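Local coordinates for putative transcriptional regulator (Clostridium difficile, PDB 3QI7), which is of unknown function but has a periplasmic-binding-protein-like fold and may bind a small ligand, perhaps as a lipoprotein or transcriptional regulator, at residues V63-F68 / D73-K78; N126-S129 / V134-G137; S139-G144 / L177-E182; E214-Q219 / L247-A252; A339-E342 / G346-S349. One frame throughout, in Å; residues are numbered along the deposited sequence. Where two conformers were deposited one is given.

Interaction 1. Residues V63-F68 / D73-K78; sequences VLPENF and DSAINK
Ala75 turns its methyl into a shallow cup formed by Leu64, Pro65 and Phe68, and these three meet it from different directions. The Leu64 branch ending in CD2 reaches Ala75 CB at 3.8 Å. Pro65 lays the CD corner of its ring beside the same methyl, with Pro65 CD also 3.8 Å from Ala75 CB. The third wall is the root of Phe68, whose CB stands 4.0 Å from Ala75 CB. A chi1 of 84° places the Phe68 ring between its own backbone N and carbonyl carbon, so that the ring leans past the methyl obliquely and runs on toward Thr95 and Leu100.

One turn along the helix, Lys78 reaches across in a quite different manner. With CG anti to the backbone N (chi1 -161°), the chain, bent at chi2, crosses from the helix to the end of strand 57-63, where Lys78 NZ donates to Val63 O. The modelled 2.5 Å between Lys78 NZ and Val63 O is unusually short, so the exact length is doubtful. A water accepts from Val63 N and, weakly, from Lys78 NZ, linking the two.

The last residue of strand 57-63 is thus bonded by a lysine of the helix that follows, while the loop between them wraps the side of helix 72-80. This is the strand-loop-helix passage of an alpha/beta fold of the periplasmic-binding-protein kind, in which parallel strands alternate with helices.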
# COMPACT_ATOMS: atom_id res chain seq x y z
N VAL A 63 3.54 10.65 16.09
CA VAL A 63 4.56 10.75 15.05
C VAL A 63 5.88 10.18 15.56
O VAL A 63 6.42 10.62 16.57
CB VAL A 63 4.75 12.18 14.60
CG1 VAL A 63 5.70 12.27 13.40
CG2 VAL A 63 3.36 12.79 14.29
N LEU A 64 6.38 9.17 14.86
CA LEU A 64 7.66 8.57 15.23
C LEU A 64 8.81 9.55 14.98
O LEU A 64 8.74 10.38 14.07
CB LEU A 64 7.91 7.29 14.42
CG LEU A 64 6.98 6.10 14.65
CD1 LEU A 64 6.99 5.21 13.39
CD2 LEU A 64 7.36 5.28 15.90
N PRO A 65 9.91 9.40 15.73
CA PRO A 65 11.11 10.17 15.43
C PRO A 65 11.59 9.87 14.02
O PRO A 65 11.34 8.79 13.51
CB PRO A 65 12.14 9.70 16.49
CG PRO A 65 11.59 8.52 17.12
CD PRO A 65 10.12 8.42 16.82
N GLU A 66 12.25 10.82 13.38
CA GLU A 66 12.90 10.55 12.10
C GLU A 66 13.89 9.41 12.27
O GLU A 66 14.52 9.28 13.32
CB GLU A 66 13.62 11.80 11.58
CG GLU A 66 12.67 12.89 11.12
CD GLU A 66 13.38 14.02 10.41
OE1 GLU A 66 14.57 14.24 10.66
OE2 GLU A 66 12.73 14.70 9.60
N ASN A 67 13.99 8.55 11.25
CA ASN A 67 15.01 7.51 11.22
C ASN A 67 14.86 6.64 12.46
O ASN A 67 15.82 6.40 13.17
CB ASN A 67 16.42 8.13 11.20
CG ASN A 67 16.64 9.03 10.00
OD1 ASN A 67 16.56 8.59 8.86
ND2 ASN A 67 16.92 10.29 10.26
N PHE A 68 13.62 6.22 12.72
CA PHE A 68 13.25 5.67 14.04
C PHE A 68 13.99 4.38 14.43
O PHE A 68 14.19 4.13 15.61
CB PHE A 68 11.72 5.50 14.19
CG PHE A 68 11.15 4.21 13.60
CD1 PHE A 68 11.23 3.00 14.31
CD2 PHE A 68 10.49 4.22 12.38
CE1 PHE A 68 10.69 1.83 13.78
CE2 PHE A 68 9.95 3.06 11.84
CZ PHE A 68 10.04 1.85 12.55
N ASP A 73 14.50 3.24 20.93
CA ASP A 73 13.95 3.31 22.30
C ASP A 73 13.00 4.49 22.49
O ASP A 73 11.97 4.38 23.17
CB ASP A 73 15.10 3.40 23.31
CG ASP A 73 16.11 2.30 23.11
OD1 ASP A 73 15.91 1.21 23.69
OD2 ASP A 73 17.09 2.52 22.35
N SER A 74 13.35 5.63 21.88
CA SER A 74 12.48 6.79 21.93
C SER A 74 11.17 6.47 21.17
O SER A 74 10.08 6.86 21.61
CB SER A 74 13.20 8.00 21.33
OG SER A 74 12.31 9.08 21.13
N ALA A 75 11.28 5.74 20.06
CA ALA A 75 10.09 5.39 19.25
C ALA A 75 9.19 4.44 20.04
O ALA A 75 7.98 4.64 20.11
CB ALA A 75 10.49 4.77 17.93
N ILE A 76 9.80 3.45 20.68
CA ILE A 76 9.07 2.50 21.50
C ILE A 76 8.37 3.17 22.69
O ILE A 76 7.18 2.96 22.92
CB ILE A 76 10.00 1.34 21.99
CG1 ILE A 76 10.23 0.35 20.82
CG2 ILE A 76 9.38 0.62 23.18
CD1 ILE A 76 11.33 -0.66 21.06
N ASN A 77 9.13 3.99 23.41
CA ASN A 77 8.58 4.72 24.56
C ASN A 77 7.38 5.58 24.16
O ASN A 77 6.37 5.59 24.87
CB ASN A 77 9.67 5.55 25.26
CG ASN A 77 10.75 4.68 25.90
OD1 ASN A 77 11.81 5.18 26.28
ND2 ASN A 77 10.49 3.38 25.99
N LYS A 78 7.48 6.27 23.02
CA LYS A 78 6.42 7.13 22.48
C LYS A 78 5.10 6.36 22.35
O LYS A 78 4.03 6.88 22.65
CB LYS A 78 6.86 7.69 21.10
CG LYS A 78 6.11 8.93 20.62
CD LYS A 78 6.96 9.87 19.74
CE LYS A 78 6.25 11.24 19.64
NZ LYS A 78 6.68 12.20 18.55
O HOH W 1 3.51 12.41 18.33

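Interaction 2. Residues N126-S129 / V134-G137; sequences NQLS and VNLG
Asn135 carries the polar part of this contact, pointing its amide from strand 134-137 at the backbone of Leu128 on helix 125-131. The bond across is weak: Asn135 ND2 lies 3.1 Å from Leu128 O, but the N-H...O angle is just 123°. The same nitrogen also donates to Val132 O, in the turn between helix and strand, and to Asn360 O, beside strand 361-370. Three carbonyls therefore surround an amide nitrogen with two protons, which probably explains why the bond to Leu128 O is poorly aimed. On the other branch, Asn135 OD1 is hydrogen-bonded to the hydroxyl of Ser118.

Van der Waals contact between carbon and the amide's polar atoms accompanies these bonds. Leu128 CB rests 3.6 Å from Asn135 OD1, and the two side chains pass each other at a slant. Ser129 adds its backbone, with Ser129 CA 3.7 Å from Asn135 ND2. Asn135 CB already faces the helix; a chi1 of -59° keeps CG anti to the carbonyl carbon and sets the amide beside Leu128 O.

The contact lies within the beta-alpha-beta unit of strand 115-118, helix 125-131 and strand 134-137. Gripped at both oxygen and nitrogen, the buried amide should have little freedom to flip, and it pays for its burial by tying the helix, the turn, strand 115-118 and the residue leading into strand 361-370 to one side chain.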
# COMPACT_ATOMS: atom_id res chain seq x y z
N ASN A 126 4.77 -13.84 11.43
CA ASN A 126 4.35 -14.81 12.44
C ASN A 126 4.34 -14.17 13.84
O ASN A 126 3.45 -14.42 14.65
CB ASN A 126 5.27 -16.03 12.40
CG ASN A 126 5.09 -16.82 11.12
OD1 ASN A 126 4.32 -17.78 11.08
ND2 ASN A 126 5.76 -16.39 10.06
N GLN A 127 5.35 -13.35 14.11
CA GLN A 127 5.44 -12.64 15.38
C GLN A 127 4.31 -11.63 15.50
O GLN A 127 3.67 -11.50 16.55
CB GLN A 127 6.78 -11.92 15.47
CG GLN A 127 7.97 -12.85 15.53
CD GLN A 127 8.15 -13.36 16.91
OE1 GLN A 127 8.45 -12.59 17.83
NE2 GLN A 127 7.95 -14.66 17.09
N LEU A 128 4.05 -10.90 14.42
CA LEU A 128 2.90 -10.00 14.38
C LEU A 128 1.59 -10.73 14.72
O LEU A 128 0.76 -10.22 15.49
CB LEU A 128 2.80 -9.35 13.00
CG LEU A 128 3.78 -8.23 12.64
CD1 LEU A 128 3.54 -7.75 11.19
CD2 LEU A 128 3.66 -7.02 13.57
N SER A 129 1.39 -11.91 14.16
CA SER A 129 0.15 -12.65 14.39
C SER A 129 -0.00 -13.04 15.86
O SER A 129 -1.11 -12.96 16.42
CB SER A 129 0.09 -13.90 13.51
OG SER A 129 -1.01 -14.73 13.85
N VAL A 134 -4.96 -7.53 15.24
CA VAL A 134 -5.35 -7.55 13.82
C VAL A 134 -4.18 -7.06 12.99
O VAL A 134 -3.54 -6.07 13.33
CB VAL A 134 -6.58 -6.65 13.54
CG1 VAL A 134 -6.99 -6.72 12.05
CG2 VAL A 134 -7.75 -7.07 14.44
N ASN A 135 -3.85 -7.82 11.95
CA ASN A 135 -2.70 -7.57 11.10
C ASN A 135 -3.10 -7.55 9.63
O ASN A 135 -3.66 -8.51 9.13
CB ASN A 135 -1.62 -8.62 11.36
CG ASN A 135 -1.17 -8.60 12.82
OD1 ASN A 135 -0.42 -7.71 13.21
ND2 ASN A 135 -1.68 -9.54 13.63
N LEU A 136 -2.84 -6.43 8.98
CA LEU A 136 -3.20 -6.17 7.61
C LEU A 136 -1.93 -5.84 6.86
O LEU A 136 -1.08 -5.09 7.36
CB LEU A 136 -4.12 -4.97 7.54
CG LEU A 136 -5.39 -5.03 8.40
CD1 LEU A 136 -6.11 -3.64 8.35
CD2 LEU A 136 -6.28 -6.16 7.95
N GLY A 137 -1.76 -6.44 5.69
CA GLY A 137 -0.54 -6.25 4.93
C GLY A 137 -0.70 -6.70 3.49
O GLY A 137 -1.81 -6.92 3.00

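Interaction 3. Residues S139-G144 / L177-E182; sequences SAEERG and LEMIKE
Gly144 and Ile180 bring helices 140-153 and 171-186 together most closely, their CA atoms only 4.5 Å apart. With no side chain on Gly144, its main chain itself becomes the packing surface: Ile180 CG1 comes to 3.5 Å from Gly144 O and lies near the glycine's CA as well. The segment axes pass at 7.5 Å and are inclined by -34°, running in broadly the same direction.

Met179, present as selenomethionine, fills the next part of this tight side. Its CG, anti to the backbone N (chi1 -172°), is directed at helix 140-153, where the modelled 3.0 Å from Met179 CG to Glu141 O is very close, perhaps a little too short. From there the chain bends twice, at chi2 and chi3, and curls up the flank of Glu141.

The outer side is looser. The terminal methyl Met179 CE meets Glu141 OE2 at 3.8 Å, the extended glutamate slanting across it. Glu141 OE1 has Glu178 OE1 5.0 Å away, a spacing at which the two like charges probably repel mildly, although Glu141 also touches Lys175.

Apart from the interface, Ser139 is the N-cap of helix 140-153, its OG accepting from Glu142 N. On the sheet side, Ile180 touches Phe159 and His161 of strand 159-164 and Phe191 of strand 191-196. Helix 140-153 thus packs beside the helix of a beta-alpha-beta unit, strand 159-164, helix 171-186 and strand 191-196, consistent with a Rossmann-like alpha/beta lobe.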
# COMPACT_ATOMS: atom_id res chain seq x y z
N SER A 139 1.01 -9.43 0.50
CA SER A 139 1.82 -10.60 0.22
C SER A 139 2.51 -10.39 -1.13
O SER A 139 1.83 -10.18 -2.15
CB SER A 139 0.95 -11.86 0.22
OG SER A 139 1.53 -12.90 -0.55
N ALA A 140 3.84 -10.41 -1.13
CA ALA A 140 4.60 -10.25 -2.36
C ALA A 140 4.29 -11.37 -3.35
O ALA A 140 4.26 -11.15 -4.55
CB ALA A 140 6.14 -10.19 -2.06
N GLU A 141 4.07 -12.57 -2.84
CA GLU A 141 3.72 -13.70 -3.69
C GLU A 141 2.41 -13.47 -4.41
O GLU A 141 2.33 -13.61 -5.64
CB GLU A 141 3.62 -14.99 -2.87
CG GLU A 141 4.93 -15.72 -2.77
CD GLU A 141 4.78 -17.15 -2.25
OE1 GLU A 141 5.83 -17.80 -2.01
OE2 GLU A 141 3.62 -17.63 -2.11
N GLU A 142 1.37 -13.12 -3.64
CA GLU A 142 0.06 -12.94 -4.22
C GLU A 142 0.07 -11.71 -5.17
O GLU A 142 -0.58 -11.74 -6.24
CB GLU A 142 -0.99 -12.83 -3.11
CG GLU A 142 -2.41 -12.69 -3.65
CD GLU A 142 -2.95 -13.97 -4.29
OE1 GLU A 142 -2.28 -15.03 -4.21
OE2 GLU A 142 -4.05 -13.90 -4.86
N ARG A 143 0.82 -10.67 -4.82
CA ARG A 143 0.97 -9.50 -5.73
C ARG A 143 1.52 -9.92 -7.09
O ARG A 143 1.03 -9.47 -8.14
CB ARG A 143 1.85 -8.43 -5.09
CG ARG A 143 2.32 -7.31 -6.02
CD ARG A 143 1.26 -6.22 -6.14
NE ARG A 143 1.56 -5.31 -7.25
CZ ARG A 143 2.51 -4.38 -7.26
NH1 ARG A 143 3.27 -4.19 -6.19
NH2 ARG A 143 2.68 -3.60 -8.33
N GLY A 144 2.55 -10.76 -7.08
CA GLY A 144 3.16 -11.24 -8.32
C GLY A 144 2.18 -11.98 -9.21
O GLY A 144 2.11 -11.75 -10.42
N LEU A 177 9.04 -11.35 -7.85
CA LEU A 177 9.64 -11.81 -9.11
C LEU A 177 9.42 -13.29 -9.38
O LEU A 177 9.00 -13.67 -10.48
CB LEU A 177 11.14 -11.47 -9.13
CG LEU A 177 11.98 -12.08 -10.26
CD1 LEU A 177 11.46 -11.70 -11.60
CD2 LEU A 177 13.45 -11.62 -10.12
N GLU A 178 9.74 -14.14 -8.39
CA GLU A 178 9.56 -15.58 -8.49
C GLU A 178 8.11 -15.99 -8.83
O GLU A 178 7.88 -16.86 -9.68
CB GLU A 178 10.05 -16.29 -7.19
CG GLU A 178 9.62 -17.77 -6.98
CD GLU A 178 10.26 -18.44 -5.73
OE1 GLU A 178 10.10 -17.92 -4.61
OE2 GLU A 178 10.92 -19.51 -5.87
N MSE A 179 7.14 -15.37 -8.16
CA MSE A 179 5.76 -15.67 -8.43
C MSE A 179 5.29 -15.06 -9.76
O MSE A 179 4.48 -15.68 -10.43
CB MSE A 179 4.85 -15.26 -7.26
CG MSE A 179 3.43 -15.74 -7.44
SE MSE A 179 3.30 -17.70 -7.66
CE MSE A 179 3.85 -18.21 -5.86
N ILE A 180 5.82 -13.91 -10.19
CA ILE A 180 5.47 -13.43 -11.53
C ILE A 180 5.92 -14.45 -12.57
O ILE A 180 5.16 -14.76 -13.50
CB ILE A 180 6.08 -12.06 -11.88
CG1 ILE A 180 5.46 -10.98 -11.02
CG2 ILE A 180 5.85 -11.68 -13.36
CD1 ILE A 180 6.31 -9.69 -10.94
N LYS A 181 7.14 -14.97 -12.41
CA LYS A 181 7.73 -15.90 -13.39
C LYS A 181 6.96 -17.20 -13.48
O LYS A 181 6.71 -17.71 -14.58
CB LYS A 181 9.20 -16.22 -13.02
CG LYS A 181 9.98 -16.97 -14.06
CD LYS A 181 11.45 -17.18 -13.62
CE LYS A 181 12.27 -17.85 -14.72
NZ LYS A 181 13.70 -18.08 -14.31
N GLU A 182 6.58 -17.73 -12.33
CA GLU A 182 5.85 -19.00 -12.23
C GLU A 182 4.46 -18.82 -12.81
O GLU A 182 3.98 -19.63 -13.64
CB GLU A 182 5.81 -19.41 -10.75
CG GLU A 182 5.08 -20.67 -10.38
CD GLU A 182 5.13 -20.88 -8.86
OE1 GLU A 182 6.24 -20.74 -8.29
OE2 GLU A 182 4.07 -21.15 -8.23

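Interaction 4. Residues E214-Q219 / L247-A252; sequences EDIEKQ and LKYIVA
Ile216 and Tyr249 meet where helix 203-223 packs beside the end of helix 234-247, in an alpha/beta domain built on the parallel strands 191-196, 159-164 and 228-231. The closest touch is tight: Ile216 CG2 stands 3.3 Å from Tyr249 CE2. The two side chains cross at about a right angle, the methyl approaching the ring obliquely while the other branch continues toward the phenol, so that Ile216 CD1 reaches Tyr249 OH at 3.8 Å. Leu247 completes this first shell. Its CD1 is 4.1 Å from Ile216 CG2 and equally near Glu217 CA, closing over the side of the helix one residue farther along.

The second shell explains how the ring is placed. A chi1 of 52° holds Tyr249 CG between its backbone N and carbonyl carbon, aiming the ring back against helix 234-247, beside Lys243 and Ala244, where its hydroxyl donates to Ile240 O. Lys248, the residue between Leu247 and Tyr249, leaves the helix with positive phi; the chain turns there, and Leu247 and Tyr249 can both face Ile216. Arg298 binds Lys248 O and steadies that turn. Glu217, although its CB points off from the contact, ties the helices together through a salt bridge to Lys243.

Farther in, the helix meets the sheet through Asp215 and Gln219. Asp215 OD2 also bonds the hydroxyl of Tyr162, and Gln219 NE2 donates to that same oxygen, Asp215 OD2, from its syn side, 3.1 Å away and almost straight at 171°, tilted 30° from the carboxylate plane.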
# COMPACT_ATOMS: atom_id res chain seq x y z
N GLU A 214 16.80 2.33 -23.79
CA GLU A 214 17.32 1.53 -24.88
C GLU A 214 16.77 0.11 -24.86
O GLU A 214 16.41 -0.41 -25.90
CB GLU A 214 18.85 1.53 -24.90
CG GLU A 214 19.41 2.91 -25.15
CD GLU A 214 18.95 3.51 -26.47
OE1 GLU A 214 19.02 2.80 -27.51
OE2 GLU A 214 18.53 4.69 -26.47
N ASP A 215 16.66 -0.49 -23.67
CA ASP A 215 16.18 -1.88 -23.59
C ASP A 215 14.69 -2.01 -23.98
O ASP A 215 14.29 -2.91 -24.75
CB ASP A 215 16.42 -2.46 -22.22
CG ASP A 215 16.34 -3.98 -22.23
OD1 ASP A 215 17.32 -4.61 -22.70
OD2 ASP A 215 15.28 -4.52 -21.83
N ILE A 216 13.88 -1.09 -23.46
CA ILE A 216 12.45 -1.04 -23.79
C ILE A 216 12.25 -0.93 -25.29
O ILE A 216 11.49 -1.71 -25.86
CB ILE A 216 11.72 0.10 -23.03
CG1 ILE A 216 11.72 -0.21 -21.52
CG2 ILE A 216 10.28 0.28 -23.55
CD1 ILE A 216 11.34 0.93 -20.65
N GLU A 217 12.93 -0.00 -25.96
CA GLU A 217 12.88 0.02 -27.42
C GLU A 217 13.15 -1.36 -28.04
O GLU A 217 12.46 -1.79 -28.97
CB GLU A 217 13.87 1.05 -27.98
CG GLU A 217 13.44 2.47 -27.67
CD GLU A 217 14.42 3.49 -28.22
OE1 GLU A 217 15.06 3.20 -29.25
OE2 GLU A 217 14.52 4.58 -27.61
N LYS A 218 14.15 -2.07 -27.50
CA LYS A 218 14.51 -3.39 -28.01
C LYS A 218 13.41 -4.41 -27.84
O LYS A 218 13.16 -5.24 -28.74
CB LYS A 218 15.83 -3.88 -27.36
CG LYS A 218 17.03 -3.08 -27.86
CD LYS A 218 18.36 -3.79 -27.65
CE LYS A 218 18.85 -3.73 -26.21
NZ LYS A 218 20.31 -4.04 -26.15
N GLN A 219 12.75 -4.36 -26.68
CA GLN A 219 11.72 -5.33 -26.35
C GLN A 219 10.48 -5.12 -27.23
O GLN A 219 9.86 -6.10 -27.65
CB GLN A 219 11.37 -5.28 -24.86
CG GLN A 219 12.57 -5.51 -23.89
CD GLN A 219 13.22 -6.87 -24.00
OE1 GLN A 219 12.70 -7.78 -24.64
NE2 GLN A 219 14.38 -7.02 -23.33
N LEU A 247 5.62 4.68 -27.14
CA LEU A 247 5.61 3.36 -27.83
C LEU A 247 4.29 2.58 -27.67
O LEU A 247 4.05 1.59 -28.39
CB LEU A 247 6.79 2.50 -27.33
CG LEU A 247 8.22 2.92 -27.69
CD1 LEU A 247 9.24 1.90 -27.14
CD2 LEU A 247 8.41 3.09 -29.19
N LYS A 248 3.47 3.00 -26.71
CA LYS A 248 2.08 2.62 -26.57
C LYS A 248 1.93 1.18 -26.15
O LYS A 248 1.04 0.46 -26.60
CB LYS A 248 1.27 2.93 -27.82
CG LYS A 248 1.40 4.38 -28.28
CD LYS A 248 0.05 5.05 -28.32
CE LYS A 248 0.07 6.34 -29.14
NZ LYS A 248 0.58 7.46 -28.31
N TYR A 249 2.81 0.78 -25.25
CA TYR A 249 2.78 -0.55 -24.69
C TYR A 249 1.88 -0.57 -23.46
O TYR A 249 1.14 0.39 -23.23
CB TYR A 249 4.21 -1.08 -24.43
CG TYR A 249 5.15 -0.20 -23.63
CD1 TYR A 249 5.04 -0.08 -22.25
CD2 TYR A 249 6.20 0.47 -24.25
CE1 TYR A 249 5.96 0.68 -21.50
CE2 TYR A 249 7.10 1.26 -23.52
CZ TYR A 249 6.98 1.37 -22.16
OH TYR A 249 7.89 2.14 -21.49
N ILE A 250 1.92 -1.65 -22.71
CA ILE A 250 1.09 -1.79 -21.51
C ILE A 250 1.91 -1.62 -20.23
O ILE A 250 3.04 -2.11 -20.12
CB ILE A 250 0.40 -3.19 -21.46
CG1 ILE A 250 -0.50 -3.41 -22.68
CG2 ILE A 250 -0.41 -3.36 -20.22
CD1 ILE A 250 -0.60 -4.90 -23.10
N VAL A 251 1.34 -0.89 -19.28
CA VAL A 251 1.88 -0.81 -17.91
C VAL A 251 0.74 -1.13 -16.94
O VAL A 251 0.02 -0.24 -16.44
CB VAL A 251 2.54 0.55 -17.61
CG1 VAL A 251 3.25 0.51 -16.25
CG2 VAL A 251 3.50 0.93 -18.76
N ALA A 252 0.61 -2.42 -16.65
CA ALA A 252 -0.54 -2.89 -15.85
C ALA A 252 -0.49 -2.26 -14.44
O ALA A 252 -1.53 -1.89 -13.89
CB ALA A 252 -0.53 -4.40 -15.77

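Interaction 5. Residues A339-E342 / G346-S349; sequences AFTE and GIGS
Gly346 N gives the shortest polar bond of the contact, 2.8 Å to Glu342 O, as helix 334-345 comes to its end. The N-H...O angle is 136°, and the donor sits above the carbonyl plane instead of within it. The same N-H of Gly346 leans weakly toward Thr341 O, 3.4 Å from Gly346 N, so one donor is divided between two successive carbonyls at the last turn. Gly346 then leaves the helix with a phi of 61°, a conformation that suits glycine, and this reverses the chain back along the helix flank.

The returning residues 347-349 run past Thr341 and Glu342. Thr341 CG2 lies 3.6 Å from Ile347 O and also touches Ile347 CG1, the two side chains slanting past one another. Ser349 OG approaches Thr341 CB at 3.8 Å and lies near the same methyl. The hydroxyl of Thr341 is used within its own helix, where OG1 bonds Leu337 O.

Glu342 bends at chi2 (-81°), which folds its carboxylate over the returning backbone. Glu342 CD comes to 3.4 Å from Ile347 O, and Glu342 OE2 packs at 3.5 Å against Gly348 CA. Carboxylate and carbonyl are both electron-rich, so their approach is probably unfavourable in itself, on a face that borders solvent.

Toward the core, Thr341 touches Phe309 of helix 306-324, and Phe340 packs on Leu313, Tyr316 and Leu317 of the same helix. Ile347 and Ser349 rest on Leu366, and Gly348 pairs with Ser367, so the reversal delivers the chain from helix 334-345 into strand 349-353, antiparallel to strand 361-370.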
# COMPACT_ATOMS: atom_id res chain seq x y z
N ALA A 339 -16.61 -7.30 2.68
CA ALA A 339 -17.87 -6.58 2.79
C ALA A 339 -17.67 -5.20 3.44
O ALA A 339 -18.25 -4.21 2.99
CB ALA A 339 -18.94 -7.42 3.55
N PHE A 340 -16.85 -5.16 4.50
CA PHE A 340 -16.55 -3.91 5.22
C PHE A 340 -15.83 -2.93 4.29
O PHE A 340 -16.14 -1.73 4.29
CB PHE A 340 -15.71 -4.20 6.45
CG PHE A 340 -15.60 -3.05 7.44
CD1 PHE A 340 -16.68 -2.67 8.21
CD2 PHE A 340 -14.39 -2.36 7.59
CE1 PHE A 340 -16.57 -1.61 9.13
CE2 PHE A 340 -14.28 -1.28 8.51
CZ PHE A 340 -15.35 -0.94 9.28
N THR A 341 -14.95 -3.44 3.42
CA THR A 341 -14.29 -2.60 2.42
C THR A 341 -15.31 -2.03 1.41
O THR A 341 -15.23 -0.88 1.06
CB THR A 341 -13.16 -3.37 1.72
OG1 THR A 341 -12.18 -3.72 2.71
CG2 THR A 341 -12.48 -2.55 0.60
N GLU A 342 -16.27 -2.83 0.96
CA GLU A 342 -17.34 -2.30 0.10
C GLU A 342 -18.12 -1.22 0.83
O GLU A 342 -18.36 -0.11 0.29
CB GLU A 342 -18.29 -3.39 -0.34
CG GLU A 342 -17.69 -4.45 -1.22
CD GLU A 342 -17.58 -4.05 -2.67
OE1 GLU A 342 -17.99 -2.91 -3.03
OE2 GLU A 342 -17.08 -4.93 -3.43
N GLY A 346 -16.49 1.50 -1.03
CA GLY A 346 -17.13 1.21 -2.33
C GLY A 346 -16.20 0.63 -3.39
O GLY A 346 -16.38 0.88 -4.60
N ILE A 347 -15.21 -0.13 -2.95
CA ILE A 347 -14.30 -0.83 -3.83
C ILE A 347 -14.24 -2.35 -3.52
O ILE A 347 -14.48 -2.81 -2.38
CB ILE A 347 -12.87 -0.21 -3.84
CG1 ILE A 347 -12.11 -0.50 -2.54
CG2 ILE A 347 -12.93 1.33 -4.15
CD1 ILE A 347 -10.72 0.27 -2.44
N GLY A 348 -13.88 -3.11 -4.54
CA GLY A 348 -13.70 -4.56 -4.37
C GLY A 348 -12.29 -4.85 -3.92
O GLY A 348 -11.33 -4.07 -4.14
N SER A 349 -12.14 -6.00 -3.29
CA SER A 349 -10.89 -6.41 -2.71
C SER A 349 -10.88 -7.92 -2.51
O SER A 349 -11.92 -8.54 -2.56
CB SER A 349 -10.73 -5.73 -1.32
OG SER A 349 -11.73 -6.16 -0.39
O HOH W 2 -15.22 -7.52 -2.57

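The five contacts follow one another along the chain, but in space they divide between two lobes. Interactions 1, 2 and 5 belong to the lobe of the large mixed sheet, which holds strands 57-63, 134-137 and 349-353. Interactions 3 and 4 belong to the lobe of the three-stranded parallel sheet. Strand 134-137 of interaction 2 leads directly into helix 140-153 of interaction 3, their centres about 20 Å apart, and here the chain appears to pass from one lobe to the other. Interactions 1 and 4 lie farthest apart, about 43 Å between centres, while interaction 5 comes after the chain has returned to the first lobe. Such a two-lobed design is consistent with the periplasmic-binding-protein class.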